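Local atomic coordinates of probable 2-phosphosulfolactate phosphatase (Clostridium acetobutylicum, PDB entry 1VR0), a protein that probably hydrolyses (2R)-O-phospho-3-sulfolactate to (2R)-3-sulfolactate and phosphate, using magnesium as cofactor. Residues V35-L40 with F168-Y173; Y173-V178 with D189-A194. One frame throughout, in Å; residues are numbered along the deposited sequence.

Contact 1: residues V35-L40 with F168-Y173. With MG (magnesium ion), chain D; 3SL ((2R)-3-sulfolactic acid), chain E.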
ATOM      1  N   VAL A  35       4.895 -14.590  -3.826  1.00 39.15           N
ATOM      2  CA  VAL A  35       5.258 -15.020  -2.505  1.00 39.14           C
ATOM      3  C   VAL A  35       4.158 -14.559  -1.554  1.00 39.23           C
ATOM      4  O   VAL A  35       3.945 -13.373  -1.388  1.00 39.83           O
ATOM      5  CB  VAL A  35       6.583 -14.400  -2.095  1.00 38.92           C
ATOM      6  CG1 VAL A  35       6.937 -14.781  -0.662  1.00 38.91           C
ATOM      7  CG2 VAL A  35       7.698 -14.809  -3.078  1.00 39.87           C
ATOM      8  N   VAL A  36       3.435 -15.493  -0.956  1.00 39.34           N
ATOM      9  CA  VAL A  36       2.341 -15.129  -0.079  1.00 39.47           C
ATOM     10  C   VAL A  36       2.832 -15.052   1.373  1.00 39.87           C
ATOM     11  O   VAL A  36       3.517 -15.961   1.873  1.00 40.21           O
ATOM     12  CB  VAL A  36       1.178 -16.092  -0.216  1.00 39.17           C
ATOM     13  CG1 VAL A  36       0.087 -15.694   0.732  1.00 39.62           C
ATOM     14  CG2 VAL A  36       0.653 -16.103  -1.653  1.00 39.40           C
ATOM     15  N   ILE A  37       2.475 -13.960   2.045  1.00 40.32           N
ATOM     16  CA  ILE A  37       2.870 -13.741   3.436  1.00 40.79           C
ATOM     17  C   ILE A  37       1.680 -13.464   4.355  1.00 40.69           C
ATOM     18  O   ILE A  37       0.900 -12.550   4.128  1.00 40.63           O
ATOM     19  CB  ILE A  37       3.924 -12.624   3.511  1.00 41.01           C
ATOM     20  CG1 ILE A  37       5.199 -13.112   2.809  1.00 42.29           C
ATOM     21  CG2 ILE A  37       4.285 -12.293   4.932  1.00 40.45           C
ATOM     22  CD1 ILE A  37       6.148 -12.008   2.475  1.00 43.65           C
ATOM     23  N   ASP A  38       1.538 -14.295   5.379  1.00 41.00           N
ATOM     24  CA  ASP A  38       0.613 -14.025   6.499  1.00 41.36           C
ATOM     25  C   ASP A  38       1.346 -14.486   7.775  1.00 41.59           C
ATOM     26  O   ASP A  38       1.052 -15.543   8.325  1.00 42.26           O
ATOM     27  CB  ASP A  38      -0.718 -14.776   6.299  1.00 40.62           C
ATOM     28  CG  ASP A  38      -1.779 -14.382   7.307  1.00 42.53           C
ATOM     29  OD1 ASP A  38      -1.924 -13.184   7.568  1.00 47.60           O
ATOM     30  OD2 ASP A  38      -2.510 -15.244   7.851  1.00 45.11           O
HETATM   31  N   MSE A  39       2.323 -13.715   8.236  1.00 41.73           N
HETATM   32  CA  MSE A  39       3.271 -14.252   9.227  1.00 42.60           C
HETATM   33  C   MSE A  39       2.657 -14.498  10.600  1.00 41.85           C
HETATM   34  O   MSE A  39       3.158 -15.339  11.381  1.00 41.99           O
HETATM   35  CB  MSE A  39       4.515 -13.373   9.355  1.00 42.20           C
HETATM   36  CG  MSE A  39       4.212 -11.965   9.755  1.00 44.62           C
HETATM   37 SE   MSE A  39       5.716 -11.047  10.655  1.00 44.38          SE
HETATM   38  CE  MSE A  39       6.089 -12.363  12.060  1.00 44.46           C
ATOM     39  N   LEU A  40       1.581 -13.778  10.899  1.00 40.83           N
ATOM     40  CA  LEU A  40       0.894 -13.967  12.174  1.00 40.57           C
ATOM     41  C   LEU A  40      -0.524 -14.326  11.857  1.00 40.17           C
ATOM     42  O   LEU A  40      -1.404 -13.447  11.961  1.00 40.15           O
ATOM     43  CB  LEU A  40       0.933 -12.683  13.015  1.00 40.11           C
ATOM     44  CG  LEU A  40       2.316 -12.423  13.611  1.00 41.93           C
ATOM     45  CD1 LEU A  40       2.422 -11.038  14.292  1.00 43.64           C
ATOM     46  CD2 LEU A  40       2.721 -13.503  14.578  1.00 41.50           C
ATOM     47  N   PHE A 168       4.197  -6.582   6.019  1.00 39.73           N
ATOM     48  CA  PHE A 168       4.979  -5.638   5.254  1.00 39.29           C
ATOM     49  C   PHE A 168       6.453  -5.730   5.625  1.00 39.85           C
ATOM     50  O   PHE A 168       7.318  -5.768   4.741  1.00 39.98           O
ATOM     51  CB  PHE A 168       4.449  -4.234   5.516  1.00 39.41           C
ATOM     52  CG  PHE A 168       4.959  -3.157   4.560  1.00 39.30           C
ATOM     53  CD1 PHE A 168       4.537  -3.121   3.241  1.00 39.41           C
ATOM     54  CD2 PHE A 168       5.787  -2.131   5.014  1.00 37.75           C
ATOM     55  CE1 PHE A 168       4.979  -2.111   2.371  1.00 39.81           C
ATOM     56  CE2 PHE A 168       6.216  -1.131   4.152  1.00 38.40           C
ATOM     57  CZ  PHE A 168       5.801  -1.119   2.828  1.00 38.61           C
ATOM     58  N   ILE A 169       6.762  -5.784   6.925  1.00 39.86           N
ATOM     59  CA  ILE A 169       8.159  -5.842   7.329  1.00 39.82           C
ATOM     60  C   ILE A 169       8.759  -7.184   6.937  1.00 40.28           C
ATOM     61  O   ILE A 169       9.938  -7.283   6.589  1.00 40.37           O
ATOM     62  CB  ILE A 169       8.357  -5.542   8.832  1.00 39.50           C
ATOM     63  CG1 ILE A 169       9.859  -5.370   9.144  1.00 40.10           C
ATOM     64  CG2 ILE A 169       7.735  -6.594   9.718  1.00 38.40           C
ATOM     65  CD1 ILE A 169      10.149  -4.647  10.492  1.00 40.18           C
ATOM     66  N   CYS A 170       7.937  -8.226   7.005  1.00 41.18           N
ATOM     67  CA  CYS A 170       8.365  -9.554   6.620  1.00 40.85           C
ATOM     68  C   CYS A 170       8.679  -9.565   5.134  1.00 40.16           C
ATOM     69  O   CYS A 170       9.667 -10.146   4.744  1.00 39.54           O
ATOM     70  CB  CYS A 170       7.278 -10.565   6.936  1.00 41.09           C
ATOM     71  SG  CYS A 170       7.812 -12.260   6.588  1.00 44.54           S
ATOM     72  N   SER A 171       7.861  -8.881   4.323  1.00 39.51           N
ATOM     73  CA  SER A 171       8.189  -8.687   2.901  1.00 39.39           C
ATOM     74  C   SER A 171       9.543  -8.045   2.725  1.00 39.10           C
ATOM     75  O   SER A 171      10.336  -8.462   1.907  1.00 39.33           O
ATOM     76  CB  SER A 171       7.196  -7.791   2.209  1.00 39.24           C
ATOM     77  OG  SER A 171       5.872  -8.272   2.333  1.00 41.43           O
ATOM     78  N   GLY A 172       9.791  -7.004   3.499  1.00 39.35           N
ATOM     79  CA  GLY A 172      11.054  -6.289   3.485  1.00 39.39           C
ATOM     80  C   GLY A 172      12.238  -7.156   3.814  1.00 39.49           C
ATOM     81  O   GLY A 172      13.275  -7.038   3.183  1.00 39.59           O
ATOM     82  N   TYR A 173      12.084  -8.012   4.814  1.00 39.02           N
ATOM     83  CA  TYR A 173      13.140  -8.925   5.192  1.00 39.19           C
ATOM     84  C   TYR A 173      13.501  -9.830   4.038  1.00 38.90           C
ATOM     85  O   TYR A 173      14.697 -10.063   3.760  1.00 39.09           O
ATOM     86  CB  TYR A 173      12.685  -9.759   6.387  1.00 39.30           C
ATOM     87  CG  TYR A 173      13.528 -10.946   6.696  1.00 38.80           C
ATOM     88  CD1 TYR A 173      14.900 -10.827   6.882  1.00 38.32           C
ATOM     89  CD2 TYR A 173      12.942 -12.201   6.870  1.00 38.72           C
ATOM     90  CE1 TYR A 173      15.660 -11.935   7.220  1.00 37.46           C
ATOM     91  CE2 TYR A 173      13.694 -13.298   7.204  1.00 37.34           C
ATOM     92  CZ  TYR A 173      15.046 -13.170   7.373  1.00 37.86           C
ATOM     93  OH  TYR A 173      15.785 -14.304   7.696  1.00 39.37           O
TER
HETATM   94 MG    MG D 400      -1.662 -11.086   7.979  1.00 35.97          MG
HETATM   95  O11 3SL E 300      -7.602 -12.062  13.256  1.00 73.89           O
HETATM   96  C1  3SL E 300      -6.782 -12.810  13.825  1.00 73.32           C
HETATM   97  O12 3SL E 300      -6.378 -12.676  15.008  1.00 73.24           O
HETATM   98  C2  3SL E 300      -6.261 -13.937  13.015  1.00 73.16           C
HETATM   99  O2  3SL E 300      -6.035 -13.436  11.700  1.00 70.38           O
HETATM  100  C3  3SL E 300      -5.005 -14.448  13.694  1.00 75.28           C
HETATM  101  S   3SL E 300      -4.194 -15.545  12.747  1.00 78.91           S
HETATM  102  O3S 3SL E 300      -4.496 -16.914  13.201  1.00 79.24           O
HETATM  103  O1S 3SL E 300      -4.299 -15.289  11.270  1.00 77.80           O
HETATM  104  O2S 3SL E 300      -2.770 -15.442  13.091  1.00 82.36           O
HETATM  105  O   HOH W   1       0.322 -11.732   9.428  1.00 26.12           O
HETATM  106  O   HOH W   2      -2.024  -9.725  10.018  1.00 45.17           O
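Ile37 sets its two branches on consecutive residues of the facing helix, Cys170 and Ser171. Its CG2, anti to the backbone N, lies 3.9 Å from Cys170 SG, while the other branch carries CD1 to 3.7 Å from Ser171 OG. A beta-branched side chain suits a strand and can touch two helix residues at once. Met39, present as selenomethionine, brings SE within 4.1 Å of Cys170 CB. Cys170, touched by both larger groups, is small, consistent with the close approach of the helix. Ser171 OG, buried beside a methyl group, is hydrogen-bonded to Asp167 O and Asn156 OD1. The helix lies on one face of a mainly parallel beta-sheet, in which strand 33-37 runs between strands 152-156 and 129-133, and Asp38 stands past the strand's C-terminal end. Its CB points away from the helix, and OD1 binds the magnesium ion at 2.1 Å, a site shared with Gly158 O, Asp167 OD2 and two waters. One of those waters accepts from Leu40 N at 2.8 Å, and Leu40 and Asp38 line the pocket of the bound sulfolactate. Asp167 OD1 also takes the amide of Met39, fixing the loop after the strand beside the metal.

Contact 2: residues Y173-V178 with D189-A194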
ATOM      1  N   TYR A 173      12.084  -8.012   4.814  1.00 39.02           N
ATOM      2  CA  TYR A 173      13.140  -8.925   5.192  1.00 39.19           C
ATOM      3  C   TYR A 173      13.501  -9.830   4.038  1.00 38.90           C
ATOM      4  O   TYR A 173      14.697 -10.063   3.760  1.00 39.09           O
ATOM      5  CB  TYR A 173      12.685  -9.759   6.387  1.00 39.30           C
ATOM      6  CG  TYR A 173      13.528 -10.946   6.696  1.00 38.80           C
ATOM      7  CD1 TYR A 173      14.900 -10.827   6.882  1.00 38.32           C
ATOM      8  CD2 TYR A 173      12.942 -12.201   6.870  1.00 38.72           C
ATOM      9  CE1 TYR A 173      15.660 -11.935   7.220  1.00 37.46           C
ATOM     10  CE2 TYR A 173      13.694 -13.298   7.204  1.00 37.34           C
ATOM     11  CZ  TYR A 173      15.046 -13.170   7.373  1.00 37.86           C
ATOM     12  OH  TYR A 173      15.785 -14.304   7.696  1.00 39.37           O
ATOM     13  N   ILE A 174      12.469 -10.342   3.373  1.00 38.24           N
ATOM     14  CA  ILE A 174      12.665 -11.290   2.293  1.00 37.94           C
ATOM     15  C   ILE A 174      13.318 -10.597   1.089  1.00 38.16           C
ATOM     16  O   ILE A 174      14.229 -11.142   0.478  1.00 38.04           O
ATOM     17  CB  ILE A 174      11.339 -11.971   1.961  1.00 37.55           C
ATOM     18  CG1 ILE A 174      10.952 -12.873   3.149  1.00 37.31           C
ATOM     19  CG2 ILE A 174      11.432 -12.778   0.680  1.00 37.12           C
ATOM     20  CD1 ILE A 174       9.687 -13.645   3.011  1.00 37.47           C
ATOM     21  N   ILE A 175      12.848  -9.395   0.774  1.00 37.99           N
ATOM     22  CA  ILE A 175      13.413  -8.605  -0.301  1.00 37.83           C
ATOM     23  C   ILE A 175      14.893  -8.358   0.006  1.00 38.03           C
ATOM     24  O   ILE A 175      15.751  -8.514  -0.841  1.00 37.57           O
ATOM     25  CB  ILE A 175      12.638  -7.292  -0.451  1.00 37.85           C
ATOM     26  CG1 ILE A 175      11.255  -7.597  -1.024  1.00 37.77           C
ATOM     27  CG2 ILE A 175      13.385  -6.294  -1.325  1.00 37.29           C
ATOM     28  CD1 ILE A 175      10.249  -6.470  -0.841  1.00 37.91           C
ATOM     29  N   ASN A 176      15.190  -8.035   1.254  1.00 38.35           N
ATOM     30  CA  ASN A 176      16.552  -7.819   1.663  1.00 38.06           C
ATOM     31  C   ASN A 176      17.423  -9.022   1.432  1.00 38.21           C
ATOM     32  O   ASN A 176      18.559  -8.885   1.051  1.00 38.31           O
ATOM     33  CB  ASN A 176      16.619  -7.441   3.136  1.00 37.88           C
ATOM     34  CG  ASN A 176      17.894  -6.716   3.470  1.00 36.09           C
ATOM     35  OD1 ASN A 176      18.827  -7.283   3.999  1.00 30.50           O
ATOM     36  ND2 ASN A 176      17.952  -5.468   3.085  1.00 36.09           N
ATOM     37  N   CYS A 177      16.887 -10.198   1.708  1.00 39.14           N
ATOM     38  CA  CYS A 177      17.597 -11.462   1.520  1.00 39.39           C
ATOM     39  C   CYS A 177      17.840 -11.761   0.050  1.00 39.77           C
ATOM     40  O   CYS A 177      18.853 -12.388  -0.312  1.00 39.78           O
ATOM     41  CB  CYS A 177      16.789 -12.610   2.127  1.00 39.65           C
ATOM     42  SG  CYS A 177      16.673 -12.652   3.955  1.00 40.87           S
ATOM     43  N   VAL A 178      16.900 -11.344  -0.795  1.00 40.17           N
ATOM     44  CA  VAL A 178      17.083 -11.448  -2.226  1.00 41.05           C
ATOM     45  C   VAL A 178      18.234 -10.537  -2.649  1.00 42.11           C
ATOM     46  O   VAL A 178      19.071 -10.935  -3.445  1.00 40.98           O
ATOM     47  CB  VAL A 178      15.808 -11.102  -3.010  1.00 40.80           C
ATOM     48  CG1 VAL A 178      16.111 -10.958  -4.521  1.00 41.15           C
ATOM     49  CG2 VAL A 178      14.746 -12.160  -2.794  1.00 40.62           C
ATOM     50  N   ASP A 189       8.264   1.007  -5.790  1.00 36.52           N
ATOM     51  CA  ASP A 189       8.328   1.867  -4.615  1.00 36.88           C
ATOM     52  C   ASP A 189       7.766   1.149  -3.363  1.00 37.19           C
ATOM     53  O   ASP A 189       8.260   1.339  -2.262  1.00 37.19           O
ATOM     54  CB  ASP A 189       7.581   3.179  -4.885  1.00 36.26           C
ATOM     55  CG  ASP A 189       8.411   4.188  -5.666  1.00 37.00           C
ATOM     56  OD1 ASP A 189       9.412   3.794  -6.319  1.00 36.37           O
ATOM     57  OD2 ASP A 189       8.071   5.406  -5.631  1.00 36.98           O
ATOM     58  N   ALA A 190       6.735   0.322  -3.547  1.00 37.23           N
ATOM     59  CA  ALA A 190       6.137  -0.423  -2.438  1.00 37.07           C
ATOM     60  C   ALA A 190       7.128  -1.379  -1.837  1.00 37.41           C
ATOM     61  O   ALA A 190       7.204  -1.504  -0.619  1.00 38.09           O
ATOM     62  CB  ALA A 190       4.889  -1.191  -2.889  1.00 36.88           C
ATOM     63  N   ALA A 191       7.900  -2.040  -2.701  1.00 37.78           N
ATOM     64  CA  ALA A 191       8.944  -2.980  -2.283  1.00 37.50           C
ATOM     65  C   ALA A 191      10.129  -2.272  -1.642  1.00 37.21           C
ATOM     66  O   ALA A 191      10.583  -2.668  -0.596  1.00 37.42           O
ATOM     67  CB  ALA A 191       9.379  -3.774  -3.450  1.00 37.47           C
ATOM     68  N   THR A 192      10.605  -1.215  -2.279  1.00 37.15           N
ATOM     69  CA  THR A 192      11.632  -0.355  -1.715  1.00 37.16           C
ATOM     70  C   THR A 192      11.256   0.092  -0.287  1.00 37.35           C
ATOM     71  O   THR A 192      12.063   0.036   0.637  1.00 37.48           O
ATOM     72  CB  THR A 192      11.811   0.883  -2.610  1.00 37.01           C
ATOM     73  OG1 THR A 192      12.318   0.489  -3.889  1.00 36.40           O
ATOM     74  CG2 THR A 192      12.710   1.873  -1.981  1.00 36.34           C
ATOM     75  N   THR A 193      10.013   0.511  -0.102  1.00 37.70           N
ATOM     76  CA  THR A 193       9.545   0.999   1.204  1.00 37.42           C
ATOM     77  C   THR A 193       9.513  -0.107   2.262  1.00 37.43           C
ATOM     78  O   THR A 193       9.957   0.094   3.387  1.00 37.47           O
ATOM     79  CB  THR A 193       8.174   1.680   1.074  1.00 37.62           C
ATOM     80  OG1 THR A 193       8.231   2.706   0.062  1.00 36.96           O
ATOM     81  CG2 THR A 193       7.745   2.348   2.407  1.00 37.87           C
ATOM     82  N   ALA A 194       9.030  -1.293   1.901  1.00 37.69           N
ATOM     83  CA  ALA A 194       9.076  -2.439   2.807  1.00 37.61           C
ATOM     84  C   ALA A 194      10.511  -2.744   3.206  1.00 37.93           C
ATOM     85  O   ALA A 194      10.805  -2.909   4.384  1.00 38.41           O
ATOM     86  CB  ALA A 194       8.478  -3.644   2.161  1.00 37.70           C
TER
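Ile175 extends its CD1 methyl over Ala191, where it lies 3.9 Å from CB and 3.8 Å from the carbonyl O. The long branch is extended about the CB-CG1 bond (chi2 163°), which carries the terminal methyl across to the second helix. Ala194, one turn further along, offers its CB to the same methyl at a looser 4.5 Å. Because each alanine offers only a methyl, the helices can approach closely here, with 7.5 Å between the CA atoms of Ile175 and Ala191. Beneath this pair Ile15 and Leu187, from two strands of the sheet, also touch Ile175, and Leu17 lies against Ala194, so the apolar patch continues into the core. At the start of the second helix the carbonyl O of Asp189 accepts twice from Thr193, from N at 2.9 Å and from OG1 at 2.7 Å, on opposite faces of its plane; this satisfies a buried hydroxyl within its own helix. Both carboxylate oxygens of Asp189 bond to backbone amides of the second subunit, OD2 to Ile165 N and OD1 to Lys212 N. Helices 165-181 and 189-199, joined through strand 185-187, outermost in this chain's sheet, pack together against it as in a layered alpha/beta fold.

How the contacts relate
From the N terminus, strand 33-37 comes first, and contact 1 closes a loop of 127 residues when helix 165-181 returns to it; that loop holds the other, three-stranded sheet. Contact 2 follows in series, with ten residues between its segments, including strand 185-187, outermost in this chain's sheet, so the two loops neither nest nor cross. Helix 165-181 serves both: its earlier turns meet the strand leading to the magnesium site, its later ones helix 189-199, and Tyr173 belongs to both ranges. The contact centres lie about 10 Å apart and are joined directly, for Phe168 CZ packs 3.4 Å from Ala194 N. Together they tie the metal-bearing centre of the main sheet to that outermost strand and to the subunit interface.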